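Local coordinates for protein ATP-dependent DNA helicase PIF1 (Candida albicans, PDB 7OTJ) that couples ATP hydrolysis to 5'-3' translocation along single-stranded DNA, probably unwinding duplexes and G-quadruplexes to maintain nuclear and mitochondrial genome stability, at residues Asp213-Phe218 and Phe494-Val499; Glu235-Arg240 and Asp244-Arg249; Val465-Ile470 and Gly474-Ala479. All blocks are in the same frame, centred on the assembly; numbering follows the deposited sequence.

Interaction 1 (Asp213-Phe218 and Phe494-Val499). With PO4 (phosphate ion), chain R.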
loop_
_atom_site.group_PDB
_atom_site.type_symbol
_atom_site.label_atom_id
_atom_site.label_comp_id
_atom_site.label_asym_id
_atom_site.label_seq_id
_atom_site.Cartn_x
_atom_site.Cartn_y
_atom_site.Cartn_z
ATOM N N ASP A 213 -12.280 30.076 -0.715
ATOM C CA ASP A 213 -13.427 29.368 -0.153
ATOM C C ASP A 213 -13.098 27.907 0.131
ATOM O O ASP A 213 -13.508 27.365 1.165
ATOM C CB ASP A 213 -14.629 29.480 -1.089
ATOM C CG ASP A 213 -15.412 30.754 -0.884
ATOM O OD1 ASP A 213 -14.975 31.610 -0.087
ATOM O OD2 ASP A 213 -16.478 30.895 -1.518
ATOM N N THR A 214 -12.363 27.252 -0.772
ATOM C CA THR A 214 -11.927 25.881 -0.514
ATOM C C THR A 214 -11.017 25.829 0.707
ATOM O O THR A 214 -11.202 24.993 1.601
ATOM C CB THR A 214 -11.214 25.303 -1.746
ATOM O OG1 THR A 214 -12.157 25.113 -2.808
ATOM C CG2 THR A 214 -10.554 23.965 -1.423
ATOM N N ALA A 215 -10.041 26.739 0.773
ATOM C CA ALA A 215 -9.135 26.778 1.917
ATOM C C ALA A 215 -9.892 27.039 3.211
ATOM O O ALA A 215 -9.636 26.389 4.232
ATOM C CB ALA A 215 -8.060 27.843 1.703
ATOM N N ARG A 216 -10.818 27.997 3.196
ATOM C CA ARG A 216 -11.616 28.252 4.389
ATOM C C ARG A 216 -12.474 27.044 4.757
ATOM O O ARG A 216 -12.558 26.669 5.933
ATOM C CB ARG A 216 -12.484 29.487 4.168
ATOM C CG ARG A 216 -13.210 29.939 5.408
ATOM C CD ARG A 216 -14.699 29.747 5.258
ATOM N NE ARG A 216 -15.311 30.798 4.452
ATOM C CZ ARG A 216 -15.757 30.633 3.214
ATOM N NH1 ARG A 216 -15.654 29.467 2.592
ATOM N NH2 ARG A 216 -16.327 31.659 2.588
ATOM N N ASP A 217 -13.080 26.393 3.758
ATOM C CA ASP A 217 -13.948 25.249 4.029
ATOM C C ASP A 217 -13.183 24.095 4.666
ATOM O O ASP A 217 -13.770 23.292 5.403
ATOM C CB ASP A 217 -14.653 24.792 2.748
ATOM C CG ASP A 217 -15.815 25.699 2.358
ATOM O OD1 ASP A 217 -15.988 26.762 2.991
ATOM O OD2 ASP A 217 -16.561 25.346 1.420
ATOM N N PHE A 218 -11.883 23.977 4.385
ATOM C CA PHE A 218 -11.103 22.938 5.045
ATOM C C PHE A 218 -10.734 23.339 6.467
ATOM O O PHE A 218 -10.739 22.494 7.369
ATOM C CB PHE A 218 -9.839 22.622 4.241
ATOM C CG PHE A 218 -10.061 21.657 3.112
ATOM C CD1 PHE A 218 -10.442 20.350 3.370
ATOM C CD2 PHE A 218 -9.868 22.047 1.795
ATOM C CE1 PHE A 218 -10.639 19.450 2.331
ATOM C CE2 PHE A 218 -10.064 21.154 0.758
ATOM C CZ PHE A 218 -10.450 19.856 1.027
ATOM N N PHE A 494 -4.276 23.063 8.420
ATOM C CA PHE A 494 -4.423 23.224 6.980
ATOM C C PHE A 494 -3.772 24.523 6.532
ATOM O O PHE A 494 -3.836 25.540 7.226
ATOM C CB PHE A 494 -5.896 23.222 6.568
ATOM C CG PHE A 494 -6.106 23.418 5.085
ATOM C CD1 PHE A 494 -6.167 24.689 4.532
ATOM C CD2 PHE A 494 -6.230 22.326 4.241
ATOM C CE1 PHE A 494 -6.339 24.864 3.171
ATOM C CE2 PHE A 494 -6.405 22.494 2.881
ATOM C CZ PHE A 494 -6.461 23.765 2.344
ATOM N N ASN A 495 -3.124 24.478 5.372
ATOM C CA ASN A 495 -2.540 25.676 4.789
ATOM C C ASN A 495 -2.290 25.425 3.307
ATOM O O ASN A 495 -1.844 24.339 2.928
ATOM C CB ASN A 495 -1.246 26.051 5.518
ATOM C CG ASN A 495 -0.823 27.471 5.264
ATOM O OD1 ASN A 495 -1.006 28.001 4.167
ATOM N ND2 ASN A 495 -0.244 28.102 6.277
ATOM N N ARG A 496 -2.585 26.431 2.474
ATOM C CA ARG A 496 -2.372 26.301 1.032
ATOM C C ARG A 496 -0.915 26.024 0.687
ATOM O O ARG A 496 -0.632 25.336 -0.303
ATOM C CB ARG A 496 -2.849 27.561 0.312
ATOM C CG ARG A 496 -4.352 27.613 0.130
ATOM C CD ARG A 496 -4.809 28.923 -0.482
ATOM N NE ARG A 496 -4.885 29.991 0.506
ATOM C CZ ARG A 496 -5.499 31.149 0.306
ATOM N NH1 ARG A 496 -6.093 31.426 -0.844
ATOM N NH2 ARG A 496 -5.524 32.050 1.287
ATOM N N SER A 497 0.019 26.568 1.470
ATOM C CA SER A 497 1.433 26.285 1.255
ATOM C C SER A 497 1.736 24.792 1.280
ATOM O O SER A 497 2.751 24.368 0.717
ATOM C CB SER A 497 2.273 27.012 2.308
ATOM O OG SER A 497 1.815 26.701 3.612
ATOM N N LYS A 498 0.889 23.990 1.927
ATOM C CA LYS A 498 1.052 22.541 1.960
ATOM C C LYS A 498 0.487 21.835 0.731
ATOM O O LYS A 498 0.689 20.625 0.600
ATOM C CB LYS A 498 0.384 21.959 3.214
ATOM C CG LYS A 498 0.901 22.506 4.529
ATOM C CD LYS A 498 2.343 22.103 4.767
ATOM C CE LYS A 498 2.888 22.745 6.037
ATOM N NZ LYS A 498 4.305 22.360 6.277
ATOM N N VAL A 499 -0.237 22.533 -0.143
ATOM C CA VAL A 499 -0.905 21.928 -1.297
ATOM C C VAL A 499 -0.146 22.324 -2.554
ATOM O O VAL A 499 -0.165 23.494 -2.959
ATOM C CB VAL A 499 -2.377 22.348 -1.406
ATOM C CG1 VAL A 499 -3.070 21.539 -2.504
ATOM C CG2 VAL A 499 -3.088 22.193 -0.075
HETATM P P PO4 R . -5.054 29.381 4.513
HETATM O O1 PO4 R . -3.797 28.576 4.311
HETATM O O2 PO4 R . -5.297 30.219 3.281
HETATM O O3 PO4 R . -6.224 28.452 4.734
HETATM O O4 PO4 R . -4.883 30.275 5.719
#

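Interaction 2 (Glu235-Arg240 and Asp244-Arg249). With nucleotides of chain C.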
loop_
_atom_site.group_PDB
_atom_site.type_symbol
_atom_site.label_atom_id
_atom_site.label_comp_id
_atom_site.label_asym_id
_atom_site.label_seq_id
_atom_site.Cartn_x
_atom_site.Cartn_y
_atom_site.Cartn_z
ATOM N N GLU A 235 -5.729 8.272 12.061
ATOM C CA GLU A 235 -4.907 9.474 12.079
ATOM C C GLU A 235 -3.866 9.393 10.964
ATOM O O GLU A 235 -3.077 8.443 10.913
ATOM C CB GLU A 235 -4.240 9.643 13.447
ATOM C CG GLU A 235 -5.226 9.685 14.620
ATOM C CD GLU A 235 -4.579 10.098 15.937
ATOM O OE1 GLU A 235 -5.123 9.754 17.010
ATOM O OE2 GLU A 235 -3.525 10.767 15.900
ATOM N N LEU A 236 -3.845 10.403 10.095
ATOM C CA LEU A 236 -2.890 10.476 8.997
ATOM C C LEU A 236 -1.871 11.570 9.273
ATOM O O LEU A 236 -2.241 12.687 9.640
ATOM C CB LEU A 236 -3.597 10.758 7.668
ATOM C CG LEU A 236 -4.621 9.731 7.188
ATOM C CD1 LEU A 236 -5.114 10.090 5.798
ATOM C CD2 LEU A 236 -4.015 8.340 7.210
ATOM N N TYR A 237 -0.594 11.258 9.054
ATOM C CA TYR A 237 0.489 12.218 9.219
ATOM C C TYR A 237 1.464 12.081 8.060
ATOM O O TYR A 237 1.477 11.078 7.344
ATOM C CB TYR A 237 1.238 12.018 10.536
ATOM C CG TYR A 237 0.368 12.128 11.763
ATOM C CD1 TYR A 237 -0.283 11.017 12.268
ATOM C CD2 TYR A 237 0.196 13.346 12.414
ATOM C CE1 TYR A 237 -1.082 11.109 13.384
ATOM C CE2 TYR A 237 -0.599 13.443 13.532
ATOM C CZ TYR A 237 -1.237 12.321 14.013
ATOM O OH TYR A 237 -2.039 12.410 15.127
ATOM N N ALA A 238 2.289 13.110 7.882
ATOM C CA ALA A 238 3.253 13.096 6.790
ATOM C C ALA A 238 4.474 12.246 7.121
ATOM O O ALA A 238 5.039 11.600 6.233
ATOM C CB ALA A 238 3.682 14.522 6.447
ATOM N N THR A 239 4.901 12.240 8.379
ATOM C CA THR A 239 6.145 11.593 8.766
ATOM C C THR A 239 5.881 10.421 9.701
ATOM O O THR A 239 4.822 10.306 10.328
ATOM C CB THR A 239 7.082 12.588 9.461
ATOM O OG1 THR A 239 6.509 12.967 10.720
ATOM C CG2 THR A 239 7.275 13.824 8.600
ATOM N N ARG A 240 6.917 9.603 9.871
ATOM C CA ARG A 240 6.781 8.420 10.706
ATOM C C ARG A 240 6.902 8.771 12.178
ATOM O O ARG A 240 6.203 8.184 13.010
ATOM C CB ARG A 240 7.825 7.379 10.313
ATOM C CG ARG A 240 7.366 6.516 9.153
ATOM C CD ARG A 240 8.423 5.516 8.729
ATOM N NE ARG A 240 9.612 6.175 8.204
ATOM C CZ ARG A 240 10.688 5.535 7.771
ATOM N NH1 ARG A 240 10.740 4.214 7.742
ATOM N NH2 ARG A 240 11.740 6.238 7.363
ATOM N N ASP A 244 4.512 7.269 14.818
ATOM C CA ASP A 244 4.958 6.530 15.993
ATOM C C ASP A 244 4.576 7.253 17.276
ATOM O O ASP A 244 4.208 6.614 18.267
ATOM C CB ASP A 244 6.467 6.302 15.925
ATOM C CG ASP A 244 6.846 5.282 14.878
ATOM O OD1 ASP A 244 5.926 4.626 14.351
ATOM O OD2 ASP A 244 8.051 5.134 14.582
ATOM N N MET A 245 4.667 8.583 17.283
ATOM C CA MET A 245 4.270 9.337 18.467
ATOM C C MET A 245 2.762 9.267 18.685
ATOM O O MET A 245 2.303 9.073 19.817
ATOM C CB MET A 245 4.740 10.785 18.348
ATOM C CG MET A 245 6.238 10.951 18.543
ATOM S SD MET A 245 6.789 10.353 20.152
ATOM C CE MET A 245 5.851 11.423 21.242
ATOM N N ALA A 246 1.978 9.434 17.615
ATOM C CA ALA A 246 0.527 9.317 17.732
ATOM C C ALA A 246 0.115 7.940 18.243
ATOM O O ALA A 246 -0.791 7.828 19.077
ATOM C CB ALA A 246 -0.135 9.613 16.386
ATOM N N ASN A 247 0.761 6.877 17.757
ATOM C CA ASN A 247 0.491 5.556 18.314
ATOM C C ASN A 247 0.891 5.492 19.781
ATOM O O ASN A 247 0.186 4.885 20.595
ATOM C CB ASN A 247 1.225 4.476 17.520
ATOM C CG ASN A 247 0.694 4.318 16.108
ATOM O OD1 ASN A 247 -0.510 4.376 15.871
ATOM N ND2 ASN A 247 1.600 4.117 15.159
ATOM N N SER A 248 2.018 6.114 20.140
ATOM C CA SER A 248 2.488 6.058 21.520
ATOM C C SER A 248 1.528 6.768 22.469
ATOM O O SER A 248 1.126 6.204 23.492
ATOM C CB SER A 248 3.887 6.664 21.627
ATOM O OG SER A 248 4.824 5.938 20.854
ATOM N N ARG A 249 1.163 8.015 22.155
ATOM C CA ARG A 249 0.269 8.757 23.040
ATOM C C ARG A 249 -1.064 8.037 23.207
ATOM O O ARG A 249 -1.609 7.979 24.315
ATOM C CB ARG A 249 0.074 10.188 22.530
ATOM C CG ARG A 249 -0.472 10.301 21.125
ATOM C CD ARG A 249 -0.543 11.751 20.673
ATOM N NE ARG A 249 -1.480 12.528 21.474
ATOM C CZ ARG A 249 -2.779 12.632 21.218
ATOM N NH1 ARG A 249 -3.331 12.008 20.190
ATOM N NH2 ARG A 249 -3.541 13.383 22.013
ATOM P P DT C 2 9.984 9.981 6.908
ATOM O OP1 DT C 2 9.207 10.495 8.059
ATOM O OP2 DT C 2 11.258 9.260 7.126
ATOM O "O5'" DT C 2 9.006 9.056 6.046
ATOM C "C5'" DT C 2 7.653 9.454 5.830
ATOM C "C4'" DT C 2 7.213 9.154 4.409
ATOM O "O4'" DT C 2 7.851 10.082 3.512
ATOM C "C3'" DT C 2 7.563 7.757 3.921
ATOM O "O3'" DT C 2 6.433 6.922 4.070
ATOM C "C2'" DT C 2 7.927 7.945 2.443
ATOM C "C1'" DT C 2 8.286 9.427 2.331
ATOM N N1 DT C 2 9.751 9.695 2.157
ATOM C C2 DT C 2 10.161 10.568 1.173
ATOM O O2 DT C 2 9.389 11.122 0.407
ATOM N N3 DT C 2 11.517 10.759 1.104
ATOM C C4 DT C 2 12.480 10.188 1.912
ATOM O O4 DT C 2 13.677 10.424 1.771
ATOM C C5 DT C 2 11.982 9.295 2.933
ATOM C C7 DT C 2 12.937 8.618 3.872
ATOM C C6 DT C 2 10.657 9.097 3.007
ATOM P P DT C 3 6.599 5.424 4.618
ATOM O OP1 DT C 3 5.302 5.024 5.220
ATOM O OP2 DT C 3 7.837 5.383 5.433
ATOM O "O5'" DT C 3 6.854 4.560 3.290
ATOM C "C5'" DT C 3 5.871 4.542 2.264
ATOM C "C4'" DT C 3 6.426 4.005 0.948
ATOM O "O4'" DT C 3 7.446 4.893 0.448
ATOM C "C3'" DT C 3 7.084 2.642 1.021
ATOM O "O3'" DT C 3 6.107 1.633 0.840
ATOM C "C2'" DT C 3 8.067 2.674 -0.151
ATOM C "C1'" DT C 3 8.433 4.153 -0.254
ATOM N N1 DT C 3 9.759 4.493 0.325
ATOM C C2 DT C 3 10.866 4.505 -0.487
ATOM O O2 DT C 3 10.824 4.229 -1.670
ATOM N N3 DT C 3 12.035 4.850 0.144
ATOM C C4 DT C 3 12.195 5.186 1.484
ATOM O O4 DT C 3 13.285 5.482 1.968
ATOM C C5 DT C 3 10.988 5.158 2.275
ATOM C C7 DT C 3 11.031 5.499 3.738
ATOM C C6 DT C 3 9.844 4.822 1.663
ATOM O OP3 DT C 1 12.580 15.972 9.917
ATOM P P DT C 1 11.107 15.962 9.782
ATOM O OP1 DT C 1 10.610 17.355 9.765
ATOM O OP2 DT C 1 10.569 15.024 10.790
ATOM O "O5'" DT C 1 10.814 15.331 8.350
ATOM C "C5'" DT C 1 11.486 14.151 7.949
ATOM C "C4'" DT C 1 10.611 13.343 7.014
ATOM O "O4'" DT C 1 10.145 14.195 5.940
ATOM C "C3'" DT C 1 11.302 12.182 6.322
ATOM O "O3'" DT C 1 10.327 11.212 5.935
ATOM C "C2'" DT C 1 11.913 12.875 5.110
ATOM C "C1'" DT C 1 10.790 13.839 4.732
ATOM N N1 DT C 1 11.252 15.093 4.074
ATOM C C2 DT C 1 11.703 15.056 2.770
ATOM O O2 DT C 1 11.764 14.033 2.107
ATOM N N3 DT C 1 12.089 16.273 2.268
ATOM C C4 DT C 1 12.065 17.494 2.923
ATOM O O4 DT C 1 12.433 18.535 2.387
ATOM C C5 DT C 1 11.577 17.458 4.282
ATOM C C7 DT C 1 11.503 18.716 5.093
ATOM C C6 DT C 1 11.196 16.276 4.783
#

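Interaction 3 (Val465-Ile470 and Gly474-Ala479). With K (potassium ion), chain I.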
loop_
_atom_site.group_PDB
_atom_site.type_symbol
_atom_site.label_atom_id
_atom_site.label_comp_id
_atom_site.label_asym_id
_atom_site.label_seq_id
_atom_site.Cartn_x
_atom_site.Cartn_y
_atom_site.Cartn_z
ATOM N N VAL A 465 -6.789 14.335 9.822
ATOM C CA VAL A 465 -5.608 14.586 9.005
ATOM C C VAL A 465 -4.855 15.762 9.608
ATOM O O VAL A 465 -5.421 16.850 9.781
ATOM C CB VAL A 465 -5.976 14.867 7.540
ATOM C CG1 VAL A 465 -4.730 15.267 6.747
ATOM C CG2 VAL A 465 -6.643 13.652 6.917
ATOM N N ASP A 466 -3.584 15.550 9.931
ATOM C CA ASP A 466 -2.724 16.593 10.476
ATOM C C ASP A 466 -1.726 16.972 9.391
ATOM O O ASP A 466 -0.810 16.204 9.085
ATOM C CB ASP A 466 -2.009 16.123 11.740
ATOM C CG ASP A 466 -1.167 17.221 12.378
ATOM O OD1 ASP A 466 -1.152 18.351 11.847
ATOM O OD2 ASP A 466 -0.518 16.956 13.412
ATOM N N MET A 467 -1.913 18.153 8.804
ATOM C CA MET A 467 -1.109 18.599 7.678
ATOM C C MET A 467 0.194 19.266 8.100
ATOM O O MET A 467 0.846 19.901 7.262
ATOM C CB MET A 467 -1.933 19.544 6.806
ATOM C CG MET A 467 -3.181 18.874 6.271
ATOM S SD MET A 467 -4.199 19.952 5.273
ATOM C CE MET A 467 -3.001 20.576 4.103
ATOM N N LYS A 468 0.616 19.073 9.354
ATOM C CA LYS A 468 1.686 19.880 9.937
ATOM C C LYS A 468 2.991 19.729 9.165
ATOM O O LYS A 468 3.638 20.724 8.817
ATOM C CB LYS A 468 1.883 19.496 11.406
ATOM C CG LYS A 468 2.727 20.473 12.235
ATOM C CD LYS A 468 1.846 21.534 12.898
ATOM C CE LYS A 468 2.604 22.401 13.901
ATOM N NZ LYS A 468 1.667 23.251 14.707
ATOM N N LYS A 469 3.399 18.490 8.884
ATOM C CA LYS A 469 4.704 18.223 8.292
ATOM C C LYS A 469 4.626 17.863 6.809
ATOM O O LYS A 469 5.565 17.259 6.284
ATOM C CB LYS A 469 5.419 17.107 9.059
ATOM C CG LYS A 469 5.722 17.413 10.517
ATOM C CD LYS A 469 6.563 18.680 10.653
ATOM C CE LYS A 469 6.743 19.090 12.113
ATOM N NZ LYS A 469 7.492 20.375 12.255
ATOM N N ILE A 470 3.538 18.226 6.120
ATOM C CA ILE A 470 3.420 17.902 4.699
ATOM C C ILE A 470 4.582 18.531 3.945
ATOM O O ILE A 470 4.846 19.734 4.063
ATOM C CB ILE A 470 2.065 18.364 4.133
ATOM C CG1 ILE A 470 1.040 17.227 4.133
ATOM C CG2 ILE A 470 2.210 18.810 2.691
ATOM C CD1 ILE A 470 0.811 16.588 5.464
ATOM N N GLY A 474 1.150 16.549 -3.940
ATOM C CA GLY A 474 0.055 15.609 -3.851
ATOM C C GLY A 474 -0.190 14.995 -2.491
ATOM O O GLY A 474 -1.169 14.254 -2.338
ATOM N N GLN A 475 0.661 15.262 -1.494
ATOM C CA GLN A 475 0.472 14.667 -0.172
ATOM C C GLN A 475 -0.784 15.203 0.518
ATOM O O GLN A 475 -1.513 14.448 1.174
ATOM C CB GLN A 475 1.715 14.905 0.686
ATOM C CG GLN A 475 1.853 13.971 1.879
ATOM C CD GLN A 475 3.209 14.097 2.552
ATOM O OE1 GLN A 475 3.868 15.136 2.460
ATOM N NE2 GLN A 475 3.638 13.035 3.224
ATOM N N ALA A 476 -1.046 16.509 0.407
ATOM C CA ALA A 476 -2.291 17.041 0.953
ATOM C C ALA A 476 -3.492 16.433 0.237
ATOM O O ALA A 476 -4.447 15.978 0.877
ATOM C CB ALA A 476 -2.305 18.571 0.872
ATOM N N TYR A 477 -3.450 16.390 -1.099
ATOM C CA TYR A 477 -4.576 15.859 -1.866
ATOM C C TYR A 477 -4.887 14.411 -1.490
ATOM O O TYR A 477 -6.052 14.052 -1.282
ATOM C CB TYR A 477 -4.306 15.967 -3.368
ATOM C CG TYR A 477 -5.405 15.336 -4.183
ATOM C CD1 TYR A 477 -6.710 15.804 -4.096
ATOM C CD2 TYR A 477 -5.149 14.256 -5.021
ATOM C CE1 TYR A 477 -7.726 15.221 -4.822
ATOM C CE2 TYR A 477 -6.158 13.671 -5.754
ATOM C CZ TYR A 477 -7.444 14.156 -5.651
ATOM O OH TYR A 477 -8.451 13.574 -6.384
ATOM N N VAL A 478 -3.860 13.552 -1.449
ATOM C CA VAL A 478 -4.060 12.160 -1.036
ATOM C C VAL A 478 -4.662 12.096 0.363
ATOM O O VAL A 478 -5.646 11.385 0.602
ATOM C CB VAL A 478 -2.736 11.373 -1.116
ATOM C CG1 VAL A 478 -2.893 9.996 -0.506
ATOM C CG2 VAL A 478 -2.287 11.251 -2.552
ATOM N N ALA A 479 -4.101 12.866 1.298
ATOM C CA ALA A 479 -4.568 12.824 2.683
ATOM C C ALA A 479 -6.030 13.224 2.778
ATOM O O ALA A 479 -6.855 12.484 3.325
ATOM C CB ALA A 479 -3.709 13.736 3.559
HETATM K K K I . 2.145 15.848 9.062
#

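Interaction 1 (Asp213-Phe218 and Phe494-Val499)
At the flank of the second RecA-like domain, Phe494, just past edge strand 489-492, packs against Phe218 and Ala215 of helix 212-219. Phe218 CB sits over one face of the Phe494 ring, 3.7 Å from its centroid and 16° off the normal, a CH-pi contact. The two rings are nearly parallel, planes at 19°, but slid so far apart that they barely overlap, so the contact is carried mainly by Phe218 CB over the Phe494 face. Phe494 holds CG anti to its own nitrogen (chi1 179°), which carries the ring toward the helix. There CE1 comes within 3.6 Å of Ala215 CA, an approach that a residue as small as alanine permits.

A phosphate ion, probably from the crystallisation liquor, adjoins the aromatic pair. Its O3 lies at the edge of the Phe494 ring, near the ring plane. Arg496 grips the ion through main chain and side chain: N donates to O1 at 3.1 Å, while NE and NH2 give weak bonds to O2, at 2.8 and 2.7 Å. Ala215 CB covers one face of this guanidinium, 4.0 Å from NE, and NH1 pairs with Asp212, so the group is fixed from several directions. Next to it Asn495 OD1 accepts from Ser497 N, an Asx turn that shapes the loop.

Around this contact, Phe218 also touches Met201 of helix 196-204, Phe494 meets Met467, and Leu480 of helix 475-481 touches both phenylalanines.

Interaction 2 (Glu235-Arg240 and Asp244-Arg249)
Strand 235-237 and helix 244-249 run nearly antiparallel, their axes 9.8 Å apart at closest approach and their directions at 150°, as expected where a strand of a RecA-like sheet turns directly into the helix that packs on it. Arg240 O accepts from Asp244 N in a nearly straight bond of 2.6 Å, the i to i+4 bond of the first helical turn. Thr239 is the N-cap, a role suited to its short hydroxyl side chain. Its OG1 lies between the backbone nitrogen and the carbonyl carbon (chi1 67°), caps a backbone N further on and is also hydrogen-bonded to Glu242 OE1.

Ala246 turns its methyl to the strand. Its CB lies 3.5 Å from Tyr237 CE1 and 3.6 Å from Glu235 OE2, and the methyl is small enough for both larger side chains to lie close beside it. Glu235 OE1 and Arg249 NH1 are 4.3 Å apart, beyond a salt bridge, so any attraction is probably modest.

At the other end the DNA is held. Arg240 N donates to DT2 OP1 of chain C at 3.1 Å, and Arg240 NH2 to DT2 OP2 of chain C at 3.1 Å. DT3 OP2 of chain C lies over a guanidinium face, and Arg240 CD is 3.4 Å from it.

One residue thus offers the DNA backbone both a main-chain N-H and a cationic group. Because that N-H sits at the helix start, the helix dipole probably adds to the attraction for phosphate. Both hydrogen bonds go to phosphate oxygens, consistent with binding that depends little on sequence, although the thymine methyl C7 of DT3 of chain C also lies over a face of the guanidinium.

Interaction 3 (Val465-Ile470 and Gly474-Ala479)
Val465 lays CG1 against Ala479 CB at 3.7 Å, joining strand 463-466 to helix 475-481 within the beta-alpha-beta unit that continues into strand 489-492. A branched valine suits the strand, and the alanine methyl lets the helix come close. One turn earlier in the helix, Ala476 CB receives Met467 CE at 3.9 Å. The flexible methionine bends at its last torsion (chi3 52°), bringing the terminal methyl to the helix although its CB does not face it.

Ile470 and Gln475 close the other end, passing alongside with their chains running in opposing senses. Ile470 CG1 lies 4.0 Å from Gln475 CG, while Gln475 OE1 is 3.6 Å from Ile470 CA. The glutamine chain is extended, which carries its amide back to the connecting loop. Gly474 precedes the helix at the N-cap with a positive phi (67°), a conformation that glycine adopts readily.

Between strand and helix the chain makes a type I turn from Met467 to Ile470, its Ile470 N to Met467 O bond weak at 3.4 Å. Asp466 O binds a potassium ion at 3.0 Å, Glu242 OE2 is another ligand, and Ile470 CD1 lies 3.9 Å from the ion. Asp466 OD1 accepts from Asn493 and weakly from Lys468 N, which steadies the turn.

The interface is therefore apolar at Val465-Ala479 and Met467-Ala476, with one glutamine at the end, whose OE1 is satisfied by Phe471 N, with a weak bond from Glu472 N. The same helix carries Tyr477, whose OH hydrogen-bonds Ala27 N of the ATP-binding loop, and Val478, whose O accepts from NE of Arg482, a residue lining the tetrafluoroaluminate pocket, consistent with the helicase motif VI of this superfamily.

In the fold
Interactions 2 and 3 share the four-stranded parallel sheet of the second RecA-like domain: strands 234-237 and 463-466 are neighbours, joined by a probable hydrogen bond between Leu236 O and Asp466 N. Their centres are about 13 Å apart, and both border one potassium site. Centre to centre, interaction 1 lies about 11 Å from interaction 3, touching it through a probable hydrogen bond from Lys498 NZ to Lys468 O, but about 22 Å from interaction 2. Along the chain, segment 213-218 comes first, interactions 2 and 3 follow in turn, and 494-499 comes last. The domain thus carries both a DNA-phosphate contact and a helix beside the nucleotide site, consistent with its part in a DNA-driven ATPase.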